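PDB 2F23: transcription inhibitor protein Gfh1 from Thermus thermophilus, which inhibits all catalytic activities of RNA polymerase by partly occluding its substrate-binding site and preventing NTP binding. Local coordinates for residues S101-P107 with T115-D121; G86-E90 with V152-G156; G78-G84 with L129-R133; K6-G11 with V134-L138; Q18-R23 with R61-E66. All coordinates share one frame; numbering follows the deposited sequence.

Contact 1: S101-P107 with T115-D121; sequences SVQVVSP and TPMKISD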
# COMPACT_ATOMS: atom_id res chain seq x y z
N SER A 101 6.65 -6.24 10.03
CA SER A 101 7.86 -5.57 10.49
C SER A 101 9.06 -6.24 9.85
O SER A 101 9.04 -7.43 9.53
CB SER A 101 7.97 -5.62 12.02
OG SER A 101 8.09 -6.94 12.49
N VAL A 102 10.10 -5.46 9.63
CA VAL A 102 11.32 -5.97 9.00
C VAL A 102 12.52 -5.28 9.60
O VAL A 102 12.40 -4.23 10.23
CB VAL A 102 11.33 -5.68 7.48
CG1 VAL A 102 10.13 -6.30 6.81
CG2 VAL A 102 11.37 -4.17 7.24
N GLN A 103 13.68 -5.88 9.44
CA GLN A 103 14.91 -5.27 9.90
C GLN A 103 15.87 -5.31 8.74
O GLN A 103 16.10 -6.36 8.14
CB GLN A 103 15.52 -6.01 11.10
CG GLN A 103 16.85 -5.39 11.52
CD GLN A 103 17.46 -6.03 12.75
OE1 GLN A 103 17.53 -7.26 12.86
NE2 GLN A 103 17.92 -5.20 13.68
N VAL A 104 16.43 -4.15 8.40
CA VAL A 104 17.38 -4.07 7.30
C VAL A 104 18.72 -4.58 7.84
O VAL A 104 19.21 -4.09 8.86
CB VAL A 104 17.54 -2.62 6.79
CG1 VAL A 104 18.61 -2.56 5.73
CG2 VAL A 104 16.21 -2.12 6.22
N VAL A 105 19.29 -5.57 7.17
CA VAL A 105 20.56 -6.14 7.62
C VAL A 105 21.51 -6.35 6.44
O VAL A 105 21.13 -6.15 5.29
CB VAL A 105 20.34 -7.50 8.31
CG1 VAL A 105 19.47 -7.32 9.56
CG2 VAL A 105 19.67 -8.48 7.35
N SER A 106 22.74 -6.74 6.74
CA SER A 106 23.69 -7.00 5.67
C SER A 106 23.26 -8.26 4.93
O SER A 106 22.57 -9.11 5.50
CB SER A 106 25.10 -7.17 6.23
OG SER A 106 25.60 -5.94 6.72
N PRO A 107 23.64 -8.39 3.66
CA PRO A 107 23.28 -9.55 2.85
C PRO A 107 23.47 -10.90 3.54
O PRO A 107 22.61 -11.77 3.45
CB PRO A 107 24.16 -9.39 1.62
CG PRO A 107 24.18 -7.91 1.44
CD PRO A 107 24.42 -7.42 2.86
N THR A 115 10.83 -12.91 12.15
CA THR A 115 9.91 -11.82 12.43
C THR A 115 10.55 -11.00 13.53
O THR A 115 10.74 -11.48 14.65
CB THR A 115 8.54 -12.32 12.94
OG1 THR A 115 7.92 -13.13 11.93
CG2 THR A 115 7.63 -11.14 13.25
N PRO A 116 10.94 -9.75 13.22
CA PRO A 116 10.80 -9.12 11.90
C PRO A 116 11.62 -9.81 10.82
O PRO A 116 12.64 -10.44 11.10
CB PRO A 116 11.27 -7.69 12.16
CG PRO A 116 12.26 -7.85 13.27
CD PRO A 116 11.57 -8.83 14.18
N MET A 117 11.16 -9.71 9.57
CA MET A 117 11.88 -10.32 8.46
C MET A 117 13.22 -9.61 8.33
O MET A 117 13.27 -8.38 8.26
CB MET A 117 11.11 -10.14 7.14
CG MET A 117 9.82 -10.92 6.98
SD MET A 117 9.43 -11.28 5.22
CE MET A 117 10.08 -9.87 4.43
N LYS A 118 14.31 -10.37 8.30
CA LYS A 118 15.64 -9.78 8.13
C LYS A 118 15.86 -9.67 6.63
O LYS A 118 16.08 -10.67 5.94
CB LYS A 118 16.71 -10.65 8.78
CG LYS A 118 16.66 -10.66 10.30
CD LYS A 118 17.90 -11.30 10.89
CE LYS A 118 17.84 -11.29 12.41
NZ LYS A 118 16.74 -12.16 12.92
N ILE A 119 15.79 -8.44 6.13
CA ILE A 119 15.93 -8.15 4.72
C ILE A 119 17.29 -7.56 4.38
O ILE A 119 17.74 -6.61 5.03
CB ILE A 119 14.83 -7.17 4.28
CG1 ILE A 119 13.46 -7.74 4.66
CG2 ILE A 119 14.90 -6.90 2.79
CD1 ILE A 119 12.33 -6.79 4.44
N SER A 120 17.94 -8.11 3.36
CA SER A 120 19.24 -7.63 2.93
C SER A 120 19.13 -6.21 2.38
O SER A 120 18.21 -5.91 1.62
CB SER A 120 19.80 -8.55 1.84
OG SER A 120 20.91 -7.95 1.19
N ASP A 121 20.05 -5.34 2.77
CA ASP A 121 20.02 -3.97 2.29
C ASP A 121 20.34 -3.88 0.80
O ASP A 121 20.14 -2.84 0.18
CB ASP A 121 20.97 -3.07 3.10
CG ASP A 121 22.43 -3.49 3.01
OD1 ASP A 121 23.27 -2.80 3.63
OD2 ASP A 121 22.75 -4.49 2.34
O HOH W 1 25.69 -4.14 4.26
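Ile-119 reaches across to Val-102 with the end of its longer branch. Its CD1 lies 3.3 Å from Val-102 CG1, tighter than usual for two carbons, and the two side chains meet at a slant. With CG1 of Ile-119 beside the backbone N (chi1 -55°), the branch extends back along the sheet to reach Val-102. Met-117 adds its CB to the same valine methyl. Val-102, Val-104, Met-117 and Ile-119 share one face of the sheet, where helix 124-129 packs through Met-125 and Leu-129. Val-104 is set roughly perpendicular to Asp-121, with Val-104 CG1 3.6 Å from Asp-121 CB. The strands 101-105 and 117-120 run parallel at the edge of the five-stranded mixed sheet of the C-terminal, FKBP-like domain. Gln-103 N donates to Met-117 O (2.8 Å) and Ile-119 N to Gln-103 O (2.9 Å), and this parallel pattern runs on to Asp-121. On the other face Gln-103 and Lys-118 run alongside each other out of the sheet. Their polar ends part: Gln-103 NE2 bonds Gly-86 O, and Lys-118 NZ pairs with Asp-114. A water donates to Asp-121 OD1 and also bonds Ser-106 OG.

Contact 2: G86-E90 with V152-G156; sequences GSVVE and VAIHG
Strands 88-90 and 152-155 form an antiparallel pair inside the mixed sheet of the C-terminal domain, and a classic beta bulge interrupts it at Glu-90. Val-88 and His-155 are a hydrogen-bonded pair: Val-88 N donates to His-155 O (2.8 Å), and His-155 N returns a bond to Val-88 O (3.0 Å). Glu-90 N donates to Ala-153 O. At the bulge, Glu-90 O takes a bond from Val-152 N (2.8 Å) and a weak one from Ala-153 N (3.4 Å).

One face carries Val-88, Glu-90, Ala-153 and His-155. CG of His-155 stands between the backbone N and the carbonyl carbon (chi1 53°), which folds the ring back over the partner strand. Val-88 O then lies over the centre of one ring face, 4.0 Å above its plane. Val-88 CG1 touches NE2 of His-155 at 3.6 Å. The Glu-90 carboxylate comes to the ring edge, with OE2 3.1 Å from His-155 CE1, and the two planes stand 78° apart. Ala-153 CB packs against that carboxylate. On the other face Val-89 and Ile-154 make a looser apolar pair, backed by Ile-83. A water bridges Gly-86 O and the C-terminal carboxylate of Gly-156. Two residues facing one across an antiparallel pair, as Val-152 and Ala-153 face Glu-90, are what defines the classic bulge.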
# COMPACT_ATOMS: atom_id res chain seq x y z
N GLY A 86 20.48 -2.00 10.09
CA GLY A 86 20.18 -2.21 11.49
C GLY A 86 18.81 -1.73 11.95
O GLY A 86 18.35 -2.08 13.04
N SER A 87 18.15 -0.92 11.13
CA SER A 87 16.83 -0.39 11.50
C SER A 87 15.72 -1.43 11.45
O SER A 87 15.64 -2.23 10.52
CB SER A 87 16.42 0.76 10.57
OG SER A 87 17.30 1.87 10.69
N VAL A 88 14.87 -1.41 12.48
CA VAL A 88 13.71 -2.28 12.53
C VAL A 88 12.57 -1.36 12.11
O VAL A 88 12.38 -0.29 12.70
CB VAL A 88 13.45 -2.83 13.94
CG1 VAL A 88 12.12 -3.57 13.96
CG2 VAL A 88 14.58 -3.76 14.36
N VAL A 89 11.84 -1.77 11.09
CA VAL A 89 10.77 -0.94 10.56
C VAL A 89 9.41 -1.60 10.65
O VAL A 89 9.24 -2.76 10.24
CB VAL A 89 11.07 -0.62 9.08
CG1 VAL A 89 10.13 0.47 8.57
CG2 VAL A 89 12.52 -0.20 8.92
N GLU A 90 8.44 -0.86 11.18
CA GLU A 90 7.07 -1.33 11.27
C GLU A 90 6.34 -0.73 10.08
O GLU A 90 6.40 0.48 9.87
CB GLU A 90 6.43 -0.87 12.58
CG GLU A 90 7.04 -1.53 13.81
CD GLU A 90 6.45 -1.02 15.10
OE1 GLU A 90 5.20 -0.94 15.20
OE2 GLU A 90 7.23 -0.70 16.02
N VAL A 152 5.31 3.08 9.56
CA VAL A 152 4.68 3.49 10.81
C VAL A 152 5.66 3.82 11.93
O VAL A 152 5.42 4.74 12.72
CB VAL A 152 3.70 2.39 11.30
CG1 VAL A 152 3.12 2.76 12.65
CG2 VAL A 152 2.59 2.21 10.27
N ALA A 153 6.75 3.07 12.00
CA ALA A 153 7.75 3.29 13.04
C ALA A 153 9.12 2.79 12.60
O ALA A 153 9.22 1.87 11.79
CB ALA A 153 7.33 2.57 14.32
N ILE A 154 10.17 3.41 13.14
CA ILE A 154 11.55 3.03 12.84
C ILE A 154 12.31 3.09 14.16
O ILE A 154 12.24 4.10 14.86
CB ILE A 154 12.22 4.02 11.86
CG1 ILE A 154 11.46 4.05 10.54
CG2 ILE A 154 13.68 3.60 11.63
CD1 ILE A 154 11.89 5.19 9.63
N HIS A 155 13.01 2.03 14.51
CA HIS A 155 13.78 2.02 15.75
C HIS A 155 14.90 1.00 15.71
O HIS A 155 15.06 0.27 14.74
CB HIS A 155 12.87 1.75 16.95
CG HIS A 155 12.04 0.51 16.81
ND1 HIS A 155 10.76 0.53 16.30
CD2 HIS A 155 12.31 -0.78 17.11
CE1 HIS A 155 10.28 -0.70 16.28
NE2 HIS A 155 11.19 -1.51 16.77
N GLY A 156 15.68 0.97 16.79
CA GLY A 156 16.77 0.02 16.87
C GLY A 156 16.28 -1.34 17.32
O GLY A 156 15.07 -1.47 17.61
OXT GLY A 156 17.10 -2.28 17.38
O HOH W 2 19.64 -2.19 15.76

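Contact 3: G78-G84 with L129-R133; sequences GSGEVIG and LLGHR
Arg-133 runs out straight from CG to NE (chi2 173°, chi3 180°) and carries its guanidinium into the curve of 78-81. Ile-83, with CG1 beside its backbone N (chi1 -57°), turns its side chain onto the carbonyls of Leu-129 and His-132. Ile-83 thereby meets a type II beta turn, Leu-129 to His-132, which begins on the last residue of helix 124-129. Its third residue, Gly-131, has positive phi, as this turn favours. Two nearly straight backbone bonds tie the turn to the loop: Ile-83 N to His-132 O (3.0 Å) and Gly-131 N to Ile-83 O (2.8 Å). Ile-83 CG1 lies 3.3 Å from His-132 O, and its CG2 packs on Leu-129 CB. Val-104 and Ile-154 of the sheet also touch Ile-83, which therefore joins loop, turn and sheet. Val-82 CG2 rests against the Gly-131 peptide. The guanidinium is clamped between Gly-78 CA over one face and Val-82 CB over the opposite one. Arg-133 NH1 donates to Ser-79 O (3.1 Å), and the donor stands well above the plane of that carbonyl. Gly-80 O lies at the guanidinium edge, also 3.1 Å from Arg-133 NH1.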
# COMPACT_ATOMS: atom_id res chain seq x y z
N GLY A 78 12.24 15.61 7.05
CA GLY A 78 13.39 15.21 7.85
C GLY A 78 13.16 14.98 9.33
O GLY A 78 14.04 15.25 10.15
N SER A 79 11.99 14.46 9.69
CA SER A 79 11.67 14.21 11.08
C SER A 79 11.91 12.76 11.50
O SER A 79 11.91 11.85 10.68
CB SER A 79 10.21 14.57 11.37
OG SER A 79 9.32 13.79 10.58
N GLY A 80 12.12 12.57 12.80
CA GLY A 80 12.34 11.23 13.34
C GLY A 80 13.57 10.52 12.83
O GLY A 80 14.54 11.14 12.39
N GLU A 81 13.53 9.19 12.90
CA GLU A 81 14.65 8.36 12.45
C GLU A 81 14.58 8.11 10.95
O GLU A 81 13.55 8.37 10.31
CB GLU A 81 14.64 7.02 13.20
CG GLU A 81 15.04 7.13 14.67
CD GLU A 81 15.14 5.77 15.36
OE1 GLU A 81 15.70 4.83 14.76
OE2 GLU A 81 14.66 5.66 16.51
N VAL A 82 15.68 7.64 10.38
CA VAL A 82 15.73 7.33 8.96
C VAL A 82 16.21 5.89 8.83
O VAL A 82 17.11 5.46 9.56
CB VAL A 82 16.66 8.31 8.20
CG1 VAL A 82 18.06 8.25 8.77
CG2 VAL A 82 16.67 7.97 6.71
N ILE A 83 15.60 5.14 7.92
CA ILE A 83 15.93 3.73 7.73
C ILE A 83 17.31 3.46 7.16
O ILE A 83 17.65 3.91 6.07
CB ILE A 83 14.89 3.05 6.82
CG1 ILE A 83 13.49 3.21 7.43
CG2 ILE A 83 15.23 1.57 6.64
CD1 ILE A 83 12.37 2.82 6.51
N GLY A 84 18.09 2.68 7.90
CA GLY A 84 19.42 2.31 7.47
C GLY A 84 19.75 0.91 7.95
O GLY A 84 18.90 0.20 8.48
N LEU A 129 13.78 0.60 0.95
CA LEU A 129 13.53 1.10 2.31
C LEU A 129 14.58 2.12 2.77
O LEU A 129 14.26 3.07 3.47
CB LEU A 129 13.49 -0.07 3.29
CG LEU A 129 12.25 -0.97 3.27
CD1 LEU A 129 12.54 -2.28 3.99
CD2 LEU A 129 11.08 -0.24 3.92
N LEU A 130 15.82 1.91 2.37
CA LEU A 130 16.90 2.80 2.76
C LEU A 130 16.62 4.28 2.55
O LEU A 130 16.19 4.69 1.47
CB LEU A 130 18.19 2.43 2.02
CG LEU A 130 18.82 1.07 2.31
CD1 LEU A 130 20.07 0.89 1.44
CD2 LEU A 130 19.20 0.98 3.78
N GLY A 131 16.87 5.07 3.59
CA GLY A 131 16.69 6.51 3.50
C GLY A 131 15.29 7.05 3.69
O GLY A 131 15.08 8.26 3.59
N HIS A 132 14.33 6.18 3.98
CA HIS A 132 12.96 6.63 4.17
C HIS A 132 12.61 6.85 5.63
O HIS A 132 13.31 6.38 6.52
CB HIS A 132 12.00 5.66 3.49
CG HIS A 132 12.05 5.75 2.00
ND1 HIS A 132 11.59 6.85 1.31
CD2 HIS A 132 12.57 4.91 1.07
CE1 HIS A 132 11.83 6.69 0.02
NE2 HIS A 132 12.42 5.52 -0.15
N ARG A 133 11.53 7.59 5.85
CA ARG A 133 11.10 7.94 7.20
C ARG A 133 9.66 7.57 7.49
O ARG A 133 8.91 7.16 6.60
CB ARG A 133 11.27 9.45 7.39
CG ARG A 133 12.71 9.92 7.25
CD ARG A 133 12.80 11.44 7.27
NE ARG A 133 14.19 11.89 7.14
CZ ARG A 133 15.04 12.00 8.15
NH1 ARG A 133 14.67 11.70 9.39
NH2 ARG A 133 16.28 12.41 7.93

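Contact 4: K6-G11 with V134-L138; sequences KLTKAG and VGDVL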
# COMPACT_ATOMS: atom_id res chain seq x y z
N LYS A 6 0.06 8.93 10.34
CA LYS A 6 1.08 9.92 10.03
C LYS A 6 1.57 9.71 8.60
O LYS A 6 1.81 8.57 8.20
CB LYS A 6 2.26 9.80 10.99
CG LYS A 6 1.93 10.12 12.44
CD LYS A 6 3.13 9.88 13.34
CE LYS A 6 3.22 8.43 13.80
NZ LYS A 6 3.35 7.45 12.69
N LEU A 7 1.68 10.79 7.85
CA LEU A 7 2.16 10.73 6.47
C LEU A 7 3.13 11.86 6.21
O LEU A 7 3.00 12.94 6.78
CB LEU A 7 1.00 10.87 5.48
CG LEU A 7 0.06 9.68 5.26
CD1 LEU A 7 -1.10 10.11 4.37
CD2 LEU A 7 0.83 8.55 4.61
N THR A 8 4.12 11.62 5.35
CA THR A 8 5.03 12.69 4.98
C THR A 8 4.33 13.33 3.79
O THR A 8 3.32 12.81 3.30
CB THR A 8 6.39 12.15 4.48
OG1 THR A 8 6.16 11.19 3.45
CG2 THR A 8 7.17 11.50 5.62
N LYS A 9 4.84 14.46 3.32
CA LYS A 9 4.23 15.11 2.17
C LYS A 9 4.26 14.15 0.98
O LYS A 9 3.30 14.07 0.22
CB LYS A 9 4.96 16.41 1.84
CG LYS A 9 4.89 17.44 2.96
CD LYS A 9 5.56 18.75 2.60
CE LYS A 9 4.80 19.49 1.51
NZ LYS A 9 5.35 20.85 1.29
N ALA A 10 5.36 13.41 0.84
CA ALA A 10 5.50 12.46 -0.25
C ALA A 10 4.50 11.31 -0.12
O ALA A 10 3.90 10.89 -1.10
CB ALA A 10 6.92 11.91 -0.29
N GLY A 11 4.34 10.82 1.10
CA GLY A 11 3.41 9.72 1.33
C GLY A 11 1.99 10.11 1.00
O GLY A 11 1.24 9.34 0.39
N VAL A 134 9.27 7.71 8.76
CA VAL A 134 7.90 7.43 9.17
C VAL A 134 6.98 8.34 8.36
O VAL A 134 7.23 9.54 8.24
CB VAL A 134 7.72 7.71 10.68
CG1 VAL A 134 6.26 7.64 11.06
CG2 VAL A 134 8.52 6.69 11.48
N GLY A 135 5.93 7.76 7.80
CA GLY A 135 5.00 8.55 7.02
C GLY A 135 5.17 8.34 5.53
O GLY A 135 4.27 8.67 4.75
N ASP A 136 6.32 7.81 5.11
CA ASP A 136 6.53 7.56 3.69
C ASP A 136 5.71 6.35 3.26
O ASP A 136 5.41 5.46 4.06
CB ASP A 136 8.02 7.29 3.39
CG ASP A 136 8.85 8.56 3.33
OD1 ASP A 136 8.29 9.63 2.99
OD2 ASP A 136 10.06 8.49 3.59
N VAL A 137 5.34 6.32 1.98
CA VAL A 137 4.56 5.24 1.41
C VAL A 137 5.40 4.62 0.29
O VAL A 137 5.85 5.32 -0.62
CB VAL A 137 3.22 5.76 0.86
CG1 VAL A 137 2.46 4.66 0.14
CG2 VAL A 137 2.39 6.29 2.02
N LEU A 138 5.62 3.32 0.39
CA LEU A 138 6.48 2.61 -0.55
C LEU A 138 5.84 1.36 -1.14
O LEU A 138 5.01 0.72 -0.52
CB LEU A 138 7.76 2.19 0.17
CG LEU A 138 8.41 3.26 1.05
CD1 LEU A 138 9.34 2.61 2.07
CD2 LEU A 138 9.15 4.24 0.16
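Thr-8 overlaps the loop 134-136 with both of its branches. Thr-8 CG2 lies 3.3 Å from Val-134 O, while Thr-8 OG1 donates to Asp-136 OD1 at 2.7 Å. The carboxylate oxygen is approached on its anti side, 26° out of the carboxylate plane. Thr-8 OG1 is placed between the backbone N and the carbonyl carbon (chi1 53°), which lets the same oxygen accept from Gly-11 N at 3.0 Å. The hydroxyl therefore donates one hydrogen bond to the aspartate and accepts one from the first turn of the helix. OD2 of Asp-136 is held in turn by Arg-133 N and His-132 ND1, which should fix the carboxylate.

The backbones come very close here. Thr-8 N donates to Gly-135 O (3.0 Å), although the donor stands 59° above the carbonyl plane. Gly-135 CA lies 3.4 Å from Lys-6 O. Gly-135 and Gly-11 let the backbones approach, with the CA atoms of Leu-7 and Gly-135 3.6 Å apart.

Leu-7 CD2 meets Val-137 CG2 at 3.8 Å, and that same valine methyl packs on Gly-11. Tyr-12 and Leu-15 of helix 9-37 border this apolar patch. At the other end Lys-6 bends at its last two torsions, and Lys-6 NZ passes 3.3 Å from Val-134 CG1 on its way to a weak bond with Val-152 O. The contact joins the N-terminal region to the C-terminal domain, and its centre is a threonine N-cap on helix 9-37, anchored by an aspartate from the other domain.

Contact 5: Q18-R23 with R61-E66; sequences QLERER and RIDSLE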
# COMPACT_ATOMS: atom_id res chain seq x y z
N GLN A 18 -2.82 7.81 -6.05
CA GLN A 18 -3.38 6.47 -6.19
C GLN A 18 -4.90 6.54 -6.12
O GLN A 18 -5.60 5.85 -6.86
CB GLN A 18 -2.87 5.55 -5.08
CG GLN A 18 -3.34 4.12 -5.24
CD GLN A 18 -2.85 3.21 -4.14
OE1 GLN A 18 -3.03 1.99 -4.20
NE2 GLN A 18 -2.22 3.79 -3.13
N LEU A 19 -5.42 7.38 -5.22
CA LEU A 19 -6.86 7.55 -5.08
C LEU A 19 -7.47 8.08 -6.38
O LEU A 19 -8.53 7.63 -6.81
CB LEU A 19 -7.18 8.51 -3.93
CG LEU A 19 -8.64 8.92 -3.74
CD1 LEU A 19 -9.52 7.69 -3.60
CD2 LEU A 19 -8.75 9.80 -2.49
N GLU A 20 -6.80 9.03 -7.02
CA GLU A 20 -7.31 9.58 -8.27
C GLU A 20 -7.40 8.49 -9.33
O GLU A 20 -8.37 8.42 -10.08
CB GLU A 20 -6.41 10.72 -8.76
CG GLU A 20 -6.32 11.88 -7.78
CD GLU A 20 -7.64 12.61 -7.61
OE1 GLU A 20 -8.65 11.96 -7.27
OE2 GLU A 20 -7.66 13.85 -7.81
N ARG A 21 -6.38 7.64 -9.38
CA ARG A 21 -6.35 6.56 -10.35
C ARG A 21 -7.47 5.56 -10.05
O ARG A 21 -8.12 5.06 -10.96
CB ARG A 21 -4.99 5.85 -10.33
CG ARG A 21 -3.88 6.59 -11.09
CD ARG A 21 -3.78 8.06 -10.68
NE ARG A 21 -2.69 8.77 -11.35
CZ ARG A 21 -1.40 8.50 -11.17
NH1 ARG A 21 -1.02 7.54 -10.34
NH2 ARG A 21 -0.48 9.21 -11.82
N GLU A 22 -7.70 5.30 -8.77
CA GLU A 22 -8.76 4.37 -8.40
C GLU A 22 -10.14 4.92 -8.75
O GLU A 22 -11.03 4.17 -9.13
CB GLU A 22 -8.70 4.03 -6.90
CG GLU A 22 -7.53 3.13 -6.51
CD GLU A 22 -7.53 1.83 -7.28
OE1 GLU A 22 -8.59 1.17 -7.35
OE2 GLU A 22 -6.47 1.45 -7.81
N ARG A 23 -10.32 6.24 -8.63
CA ARG A 23 -11.61 6.83 -8.97
C ARG A 23 -11.86 6.66 -10.47
O ARG A 23 -12.99 6.46 -10.91
CB ARG A 23 -11.66 8.32 -8.61
CG ARG A 23 -11.68 8.63 -7.12
CD ARG A 23 -11.99 10.11 -6.90
NE ARG A 23 -11.75 10.57 -5.54
CZ ARG A 23 -12.43 10.18 -4.46
NH1 ARG A 23 -13.41 9.29 -4.56
NH2 ARG A 23 -12.13 10.71 -3.28
N ARG A 61 -11.02 -0.29 -2.10
CA ARG A 61 -9.71 0.35 -2.09
C ARG A 61 -9.90 1.85 -1.88
O ARG A 61 -9.18 2.47 -1.10
CB ARG A 61 -8.98 0.09 -3.41
CG ARG A 61 -8.62 -1.37 -3.64
CD ARG A 61 -8.13 -1.61 -5.06
NE ARG A 61 -6.80 -1.05 -5.32
CZ ARG A 61 -5.67 -1.58 -4.87
NH1 ARG A 61 -5.70 -2.69 -4.14
NH2 ARG A 61 -4.51 -1.02 -5.17
N ILE A 62 -10.89 2.43 -2.56
CA ILE A 62 -11.16 3.85 -2.43
C ILE A 62 -11.55 4.21 -1.00
O ILE A 62 -11.12 5.25 -0.49
CB ILE A 62 -12.28 4.30 -3.39
CG1 ILE A 62 -11.75 4.28 -4.82
CG2 ILE A 62 -12.77 5.69 -3.02
CD1 ILE A 62 -12.79 4.56 -5.87
N ASP A 63 -12.35 3.37 -0.36
CA ASP A 63 -12.76 3.65 1.01
C ASP A 63 -11.56 3.66 1.94
O ASP A 63 -11.45 4.51 2.83
CB ASP A 63 -13.79 2.62 1.50
CG ASP A 63 -15.14 2.78 0.82
OD1 ASP A 63 -15.56 3.93 0.60
OD2 ASP A 63 -15.77 1.75 0.51
N SER A 64 -10.65 2.71 1.75
CA SER A 64 -9.46 2.64 2.58
C SER A 64 -8.56 3.86 2.35
O SER A 64 -8.03 4.44 3.30
CB SER A 64 -8.68 1.36 2.28
OG SER A 64 -9.41 0.22 2.71
N LEU A 65 -8.41 4.25 1.09
CA LEU A 65 -7.57 5.40 0.77
C LEU A 65 -8.16 6.69 1.34
O LEU A 65 -7.43 7.51 1.89
CB LEU A 65 -7.39 5.53 -0.74
CG LEU A 65 -6.50 4.43 -1.33
CD1 LEU A 65 -6.57 4.46 -2.85
CD2 LEU A 65 -5.06 4.62 -0.85
N GLU A 66 -9.47 6.86 1.21
CA GLU A 66 -10.12 8.05 1.73
C GLU A 66 -10.02 8.11 3.24
O GLU A 66 -9.86 9.18 3.82
CB GLU A 66 -11.59 8.08 1.30
CG GLU A 66 -11.77 8.45 -0.17
CD GLU A 66 -13.20 8.36 -0.64
OE1 GLU A 66 -13.50 8.94 -1.71
OE2 GLU A 66 -14.03 7.71 0.03
O HOH W 3 -3.89 1.07 -6.92
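The guanidinium of Arg-23 has Leu-19 CD1 over the centre of one face, 3.9 Å above its plane, and Glu-66 OE1 at its edge. NH1 (2.9 Å) and NH2 (2.7 Å) of Arg-23 both donate to Glu-66 OE1, an end-on salt bridge close to the guanidinium plane. Glu-20 adds a long contact to NE of Arg-23 and completes a charge network. The guanidinium of Arg-61 has the Glu-22 carboxylate at its edge, with the two planes 66° apart. This second salt bridge is looser, at 3.5 Å from Arg-61 NE to Glu-22 OE1. A water links the group: it donates to Gln-18 OE1 and Glu-22 OE2 and accepts from Arg-61 NH2 (2.8 Å). Glu-22 OE2 also pairs with Arg-25, and Gln-18 NE2 with Glu-148.

Between the two charged flanks lies the apolar seam. Leu-19 CD1 meets Ile-62 CG2 at 3.9 Å, the two side chains set roughly perpendicular. Leu-65 lies antiparallel alongside Leu-19, with Leu-65 CD1 3.8 Å from Leu-19 CA. The Glu-22 CB packs on Ile-62 CG1.

The helix axes here are 9.8 Å apart and run 153° to each other, in the antiparallel coiled coil of the N-terminal domain. Leu-15 and Leu-26 of helix 9-37 and Ile-58 and Leu-69 of helix 46-71 continue the seam, and the loop residue Leu-95 touches Gln-18, Arg-61 and Leu-65.

Overall arrangement
Contacts 1, 2 and 3 gather in the C-terminal domain. Contacts 1 and 2 lie on neighbouring strands of one sheet, their centres about 10 Å apart, and the backbones of Val-102 and Val-89 probably bond between them. Contact 3 sits against that sheet, about 9 Å from contact 2 between centres, and Ile-83 CG1 touches Ile-154 CD1 at 3.4 Å. Contact 4 joins the start of helix 9-37 to the loop leading into outer strand 137-142; on that strand Leu-138 touches Leu-129 and His-132 of contact 3. Contact 5 uses the same helix further along, its nearest atoms about 6 Å from contact 4. It lies about 30 Å from contact 1 between centres, on the opposite side of the chain's centre.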